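PDB 5ZVV: AimR transcriptional regulator from Bacillus phage phi3T, which activates transcription of the aimX locus as a homodimer, apparently favouring lytic replication until the arbitrium peptide converts it to an inactive monomer and lysogeny follows. Local coordinates for residues 331-334 / 335-338; 339-342 / 343-347. All coordinates share one frame; numbering follows the deposited sequence.

Overall arrangement
Following the chain from the N terminus, helix 324-338 comes first and carries contact 1 in its last two turns. The short connection at Gln-339 and Asp-340 then reverses the chain, and contact 2 spans it together with the first turns of helix 341-353. The contacts neither nest nor cross; they succeed one another, with centres about 7 Å apart. Two links close the turn: Ser-338 OG lies 2.6 Å from Asp-343 OD2, and Gly-335 O lies 2.9 Å from Tyr-344 OH, both probable hydrogen bonds. Together they tie adjacent helices into an antiparallel hairpin, as in the TPR clan to which the AimR family belongs.

Contact 1 (331-334 / 335-338); sequences YYYK and GLIS
One face of the Tyr-332 ring receives Leu-336, one helical turn further on: Leu-336 CG stands 4.3 Å from the ring centroid and 18° off the ring normal, a CH-pi contact displaced toward the rim. The methyl groups spread over the phenol end, Leu-336 CD1 coming to 3.7 Å from Tyr-332 CE2. The ring is carried to this leucine by a first torsion that sets CG opposite the backbone N (chi1 174°). Tyr-333 meets the same methyl differently, for Leu-336 CD1 lies near the plane of its ring, at the edge, 4.2 Å from Tyr-333 CD1. One branch of a single leucine therefore touches two aromatic rings.

Beneath these side chains runs regular alpha-helical i to i+4 bonding. Gly-335 N donates to Tyr-331 O at 2.9 Å, and Ser-338 N reaches Lys-334 O, also at 2.9 Å, with an N-H...O angle of 164°. Ser-338 OG turns toward the chain that follows, hydrogen-bonded to Asp-340 N in the connection and to Asp-343 OD2 in the first turn of helix 341-353.

The last two turns of helix 324-338 pack against several neighbouring helices. Ile-337 touches Ile-307 and Leu-314 of helix 307-318, while the Tyr-333 ring meets Phe-299 of helix 291-304 with the two planes inclined to each other. Toward helix 341-353, Tyr-332 and Leu-336 both contact Tyr-344, and Leu-362 and Gln-366 bring helix 361-369 against the same pair.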
ATOM      1  N   TYR A 331      12.329 -22.547  -1.271  1.00 26.66           N
ATOM      2  CA  TYR A 331      13.117 -22.790  -2.469  1.00 30.31           C
ATOM      3  C   TYR A 331      14.604 -22.552  -2.242  1.00 28.24           C
ATOM      4  O   TYR A 331      15.423 -23.108  -2.984  1.00 28.48           O
ATOM      5  CB  TYR A 331      12.620 -21.911  -3.617  1.00 30.00           C
ATOM      6  CG  TYR A 331      11.208 -22.220  -4.062  1.00 30.00           C
ATOM      7  CD1 TYR A 331      10.960 -23.201  -5.015  1.00 30.00           C
ATOM      8  CD2 TYR A 331      10.127 -21.534  -3.529  1.00 30.00           C
ATOM      9  CE1 TYR A 331       9.672 -23.487  -5.424  1.00 30.00           C
ATOM     10  CE2 TYR A 331       8.833 -21.814  -3.932  1.00 30.00           C
ATOM     11  CZ  TYR A 331       8.612 -22.791  -4.879  1.00 30.00           C
ATOM     12  OH  TYR A 331       7.328 -23.074  -5.287  1.00 30.00           O
ATOM     13  N   TYR A 332      14.980 -21.758  -1.233  1.00 28.66           N
ATOM     14  CA  TYR A 332      16.395 -21.683  -0.878  1.00 28.93           C
ATOM     15  C   TYR A 332      16.907 -23.035  -0.387  1.00 26.95           C
ATOM     16  O   TYR A 332      17.985 -23.487  -0.790  1.00 28.83           O
ATOM     17  CB  TYR A 332      16.632 -20.600   0.176  1.00 27.94           C
ATOM     18  CG  TYR A 332      18.052 -20.576   0.698  1.00 29.02           C
ATOM     19  CD1 TYR A 332      19.110 -20.217  -0.128  1.00 29.51           C
ATOM     20  CD2 TYR A 332      18.337 -20.917   2.014  1.00 28.43           C
ATOM     21  CE1 TYR A 332      20.409 -20.198   0.341  1.00 26.47           C
ATOM     22  CE2 TYR A 332      19.636 -20.898   2.493  1.00 25.48           C
ATOM     23  CZ  TYR A 332      20.666 -20.539   1.652  1.00 25.54           C
ATOM     24  OH  TYR A 332      21.959 -20.518   2.121  1.00 27.52           O
ATOM     25  N   TYR A 333      16.138 -23.704   0.476  1.00 26.92           N
ATOM     26  CA  TYR A 333      16.554 -25.017   0.970  1.00 27.11           C
ATOM     27  C   TYR A 333      16.514 -26.067  -0.136  1.00 28.79           C
ATOM     28  O   TYR A 333      17.422 -26.905  -0.242  1.00 24.39           O
ATOM     29  CB  TYR A 333      15.671 -25.436   2.143  1.00 21.37           C
ATOM     30  CG  TYR A 333      15.653 -24.428   3.266  1.00 20.33           C
ATOM     31  CD1 TYR A 333      16.831 -23.856   3.729  1.00 19.11           C
ATOM     32  CD2 TYR A 333      14.458 -24.033   3.852  1.00 16.85           C
ATOM     33  CE1 TYR A 333      16.820 -22.929   4.752  1.00 16.73           C
ATOM     34  CE2 TYR A 333      14.436 -23.107   4.875  1.00 19.26           C
ATOM     35  CZ  TYR A 333      15.622 -22.558   5.320  1.00 17.20           C
ATOM     36  OH  TYR A 333      15.601 -21.636   6.337  1.00 16.35           O
ATOM     37  N   LYS A 334      15.464 -26.040  -0.962  1.00 27.85           N
ATOM     38  CA  LYS A 334      15.416 -26.928  -2.120  1.00 31.20           C
ATOM     39  C   LYS A 334      16.637 -26.728  -3.008  1.00 32.34           C
ATOM     40  O   LYS A 334      17.164 -27.692  -3.572  1.00 32.23           O
ATOM     41  CB  LYS A 334      14.134 -26.694  -2.919  1.00 29.15           C
ATOM     42  CG  LYS A 334      12.857 -26.992  -2.156  1.00 25.81           C
ATOM     43  CD  LYS A 334      12.502 -28.463  -2.213  1.00 35.63           C
ATOM     44  CE  LYS A 334      12.100 -28.873  -3.620  1.00 39.78           C
ATOM     45  NZ  LYS A 334      11.681 -30.297  -3.677  1.00 35.93           N
ATOM     46  N   GLY A 335      17.101 -25.484  -3.139  1.00 31.80           N
ATOM     47  CA  GLY A 335      18.313 -25.237  -3.900  1.00 30.49           C
ATOM     48  C   GLY A 335      19.551 -25.769  -3.208  1.00 31.57           C
ATOM     49  O   GLY A 335      20.459 -26.292  -3.860  1.00 29.84           O
ATOM     50  N   LEU A 336      19.610 -25.637  -1.880  1.00 28.80           N
ATOM     51  CA  LEU A 336      20.719 -26.224  -1.136  1.00 32.16           C
ATOM     52  C   LEU A 336      20.816 -27.722  -1.389  1.00 32.19           C
ATOM     53  O   LEU A 336      21.918 -28.268  -1.510  1.00 32.90           O
ATOM     54  CB  LEU A 336      20.568 -25.942   0.359  1.00 31.19           C
ATOM     55  CG  LEU A 336      20.895 -24.522   0.823  1.00 31.24           C
ATOM     56  CD1 LEU A 336      20.740 -24.407   2.331  1.00 30.34           C
ATOM     57  CD2 LEU A 336      22.298 -24.129   0.396  1.00 31.64           C
ATOM     58  N   ILE A 337      19.672 -28.402  -1.485  1.00 28.96           N
ATOM     59  CA  ILE A 337      19.698 -29.836  -1.760  1.00 31.35           C
ATOM     60  C   ILE A 337      20.061 -30.097  -3.218  1.00 37.13           C
ATOM     61  O   ILE A 337      20.997 -30.848  -3.519  1.00 32.55           O
ATOM     62  CB  ILE A 337      18.349 -30.477  -1.390  1.00 31.67           C
ATOM     63  CG1 ILE A 337      18.191 -30.547   0.131  1.00 26.16           C
ATOM     64  CG2 ILE A 337      18.218 -31.860  -2.021  1.00 24.90           C
ATOM     65  CD1 ILE A 337      16.862 -31.116   0.582  1.00 24.05           C
ATOM     66  N   SER A 338      19.338 -29.470  -4.146  1.00 37.96           N
ATOM     67  CA  SER A 338      19.455 -29.816  -5.559  1.00 36.85           C
ATOM     68  C   SER A 338      20.704 -29.233  -6.206  1.00 40.25           C
ATOM     69  O   SER A 338      21.196 -29.790  -7.193  1.00 41.14           O
ATOM     70  CB  SER A 338      18.222 -29.336  -6.322  1.00 36.40           C
ATOM     71  OG  SER A 338      18.237 -27.925  -6.469  1.00 34.57           O
TER

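Contact 2 (339-342 / 343-347); sequences QDKT and DYYKS
Lys-341 O sits over one face of the Tyr-345 ring, 3.1 Å above its plane and over its centre, while also accepting Tyr-345 N at 2.9 Å in the carbonyl plane. The ring thus folds back over the carbonyl that its own amide grips. Farther out, the Lys-341 side chain crosses the phenol obliquely, with Lys-341 CD 3.6 Å from Tyr-345 OH, and its extended chain carries the ammonium onward.

A second pair, Thr-342 and Lys-346, lies side by side and is bonded twice. Lys-346 N donates to Thr-342 O at 2.9 Å, and Lys-346 NZ donates to Thr-342 OG1 at 3.0 Å. Bends at chi3 (-94°) and chi4 (-68°) curl the lysine back to this hydroxyl, where Lys-346 NZ also makes a long salt bridge, 4.0 Å, with Asp-343 OD1.

The turn begins at an N-cap, Asp-340. Asp-340 OD1 accepts from Thr-342 N in a weak capping bond, long at 3.5 Å but nearly straight at 172°, and Asp-340 O takes Asp-343 N at 3.2 Å. The other carboxylate oxygen of Asp-343, OD2, is held by Ser-338, the last residue of the preceding helix, so the end of one helix is fastened to the start of the next.

Helix 341-353 lies against its predecessor, helix 324-338, through Lys-346 on Tyr-331 and through Ser-347 OG, bonded to Gly-328 O. Tyr-344 also packs on Pro-363 and Leu-367 of helix 361-369. At the dimer interface, Tyr-345 touches Leu-379 of the second subunit, and its hydroxyl forms a weak hydrogen bond with Glu-375 of that subunit.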
ATOM      1  N   GLN A 339      21.218 -28.120  -5.678  1.00 37.61           N
ATOM      2  CA  GLN A 339      22.277 -27.343  -6.326  1.00 38.55           C
ATOM      3  C   GLN A 339      21.875 -26.909  -7.733  1.00 41.00           C
ATOM      4  O   GLN A 339      22.727 -26.701  -8.600  1.00 41.55           O
ATOM      5  CB  GLN A 339      23.604 -28.108  -6.359  1.00 39.22           C
ATOM      6  CG  GLN A 339      24.253 -28.272  -5.000  1.00 44.04           C
ATOM      7  CD  GLN A 339      25.633 -28.889  -5.084  1.00 49.86           C
ATOM      8  OE1 GLN A 339      25.880 -29.780  -5.898  1.00 54.57           O
ATOM      9  NE2 GLN A 339      26.546 -28.412  -4.246  1.00 47.88           N
ATOM     10  N   ASP A 340      20.573 -26.774  -7.967  1.00 41.82           N
ATOM     11  CA  ASP A 340      20.039 -26.301  -9.234  1.00 39.73           C
ATOM     12  C   ASP A 340      19.731 -24.814  -9.112  1.00 39.77           C
ATOM     13  O   ASP A 340      19.042 -24.393  -8.176  1.00 36.48           O
ATOM     14  CB  ASP A 340      18.782 -27.088  -9.611  1.00 41.44           C
ATOM     15  CG  ASP A 340      18.349 -26.853 -11.042  1.00 44.21           C
ATOM     16  OD1 ASP A 340      18.946 -25.988 -11.717  1.00 48.96           O
ATOM     17  OD2 ASP A 340      17.406 -27.535 -11.492  1.00 44.30           O
ATOM     18  N   LYS A 341      20.242 -24.024 -10.060  1.00 41.76           N
ATOM     19  CA  LYS A 341      20.132 -22.571  -9.953  1.00 35.45           C
ATOM     20  C   LYS A 341      18.688 -22.093 -10.049  1.00 35.26           C
ATOM     21  O   LYS A 341      18.362 -21.016  -9.535  1.00 35.51           O
ATOM     22  CB  LYS A 341      20.985 -21.898 -11.028  1.00 40.56           C
ATOM     23  CG  LYS A 341      22.485 -22.021 -10.806  1.00 44.54           C
ATOM     24  CD  LYS A 341      23.264 -21.328 -11.916  1.00 38.64           C
ATOM     25  CE  LYS A 341      24.761 -21.358 -11.652  1.00 42.65           C
ATOM     26  NZ  LYS A 341      25.528 -20.703 -12.749  1.00 50.51           N
ATOM     27  N   THR A 342      17.811 -22.869 -10.693  1.00 35.47           N
ATOM     28  CA  THR A 342      16.422 -22.440 -10.832  1.00 39.05           C
ATOM     29  C   THR A 342      15.724 -22.349  -9.481  1.00 32.31           C
ATOM     30  O   THR A 342      14.827 -21.516  -9.301  1.00 31.54           O
ATOM     31  CB  THR A 342      15.657 -23.384 -11.764  1.00 37.77           C
ATOM     32  OG1 THR A 342      14.284 -22.976 -11.834  1.00 48.69           O
ATOM     33  CG2 THR A 342      15.716 -24.812 -11.261  1.00 39.77           C
ATOM     34  N   ASP A 343      16.120 -23.187  -8.521  1.00 34.40           N
ATOM     35  CA  ASP A 343      15.536 -23.103  -7.188  1.00 31.07           C
ATOM     36  C   ASP A 343      15.937 -21.808  -6.497  1.00 27.56           C
ATOM     37  O   ASP A 343      15.119 -21.183  -5.810  1.00 29.34           O
ATOM     38  CB  ASP A 343      15.955 -24.315  -6.356  1.00 26.70           C
ATOM     39  CG  ASP A 343      15.294 -25.595  -6.819  1.00 32.98           C
ATOM     40  OD1 ASP A 343      14.123 -25.533  -7.244  1.00 35.27           O
ATOM     41  OD2 ASP A 343      15.943 -26.660  -6.758  1.00 35.35           O
ATOM     42  N   TYR A 344      17.192 -21.387  -6.669  1.00 25.91           N
ATOM     43  CA  TYR A 344      17.615 -20.095  -6.138  1.00 29.91           C
ATOM     44  C   TYR A 344      16.932 -18.943  -6.866  1.00 25.45           C
ATOM     45  O   TYR A 344      16.634 -17.913  -6.249  1.00 27.90           O
ATOM     46  CB  TYR A 344      19.136 -19.971  -6.223  1.00 26.37           C
ATOM     47  CG  TYR A 344      19.867 -21.002  -5.391  1.00 34.03           C
ATOM     48  CD1 TYR A 344      19.589 -21.157  -4.039  1.00 32.69           C
ATOM     49  CD2 TYR A 344      20.823 -21.835  -5.961  1.00 38.07           C
ATOM     50  CE1 TYR A 344      20.251 -22.101  -3.274  1.00 32.86           C
ATOM     51  CE2 TYR A 344      21.492 -22.782  -5.205  1.00 33.81           C
ATOM     52  CZ  TYR A 344      21.198 -22.913  -3.862  1.00 34.91           C
ATOM     53  OH  TYR A 344      21.863 -23.851  -3.104  1.00 29.36           O
ATOM     54  N   TYR A 345      16.664 -19.102  -8.165  1.00 31.00           N
ATOM     55  CA  TYR A 345      15.908 -18.089  -8.897  1.00 29.49           C
ATOM     56  C   TYR A 345      14.500 -17.948  -8.332  1.00 28.21           C
ATOM     57  O   TYR A 345      14.013 -16.832  -8.110  1.00 30.35           O
ATOM     58  CB  TYR A 345      15.855 -18.443 -10.385  1.00 29.37           C
ATOM     59  CG  TYR A 345      17.208 -18.548 -11.060  1.00 34.54           C
ATOM     60  CD1 TYR A 345      18.316 -17.877 -10.555  1.00 37.10           C
ATOM     61  CD2 TYR A 345      17.374 -19.316 -12.206  1.00 34.06           C
ATOM     62  CE1 TYR A 345      19.552 -17.971 -11.170  1.00 36.75           C
ATOM     63  CE2 TYR A 345      18.606 -19.417 -12.827  1.00 34.44           C
ATOM     64  CZ  TYR A 345      19.689 -18.741 -12.305  1.00 37.04           C
ATOM     65  OH  TYR A 345      20.916 -18.838 -12.919  1.00 43.49           O
ATOM     66  N   LYS A 346      13.829 -19.077  -8.086  1.00 28.37           N
ATOM     67  CA  LYS A 346      12.481 -19.028  -7.528  1.00 25.37           C
ATOM     68  C   LYS A 346      12.489 -18.456  -6.116  1.00 29.12           C
ATOM     69  O   LYS A 346      11.603 -17.673  -5.752  1.00 29.32           O
ATOM     70  CB  LYS A 346      11.852 -20.422  -7.548  1.00 28.83           C
ATOM     71  CG  LYS A 346      11.603 -20.966  -8.949  1.00 35.89           C
ATOM     72  CD  LYS A 346      10.584 -22.098  -8.951  1.00 39.02           C
ATOM     73  CE  LYS A 346      11.246 -23.463  -8.878  1.00 47.55           C
ATOM     74  NZ  LYS A 346      12.007 -23.774 -10.119  1.00 52.83           N
ATOM     75  N   SER A 347      13.484 -18.835  -5.309  1.00 27.82           N
ATOM     76  CA  SER A 347      13.649 -18.230  -3.992  1.00 27.61           C
ATOM     77  C   SER A 347      13.749 -16.714  -4.098  1.00 26.97           C
ATOM     78  O   SER A 347      13.098 -15.979  -3.342  1.00 27.55           O
ATOM     79  CB  SER A 347      14.888 -18.807  -3.305  1.00 28.09           C
ATOM     80  OG  SER A 347      15.260 -18.025  -2.181  1.00 31.21           O
TER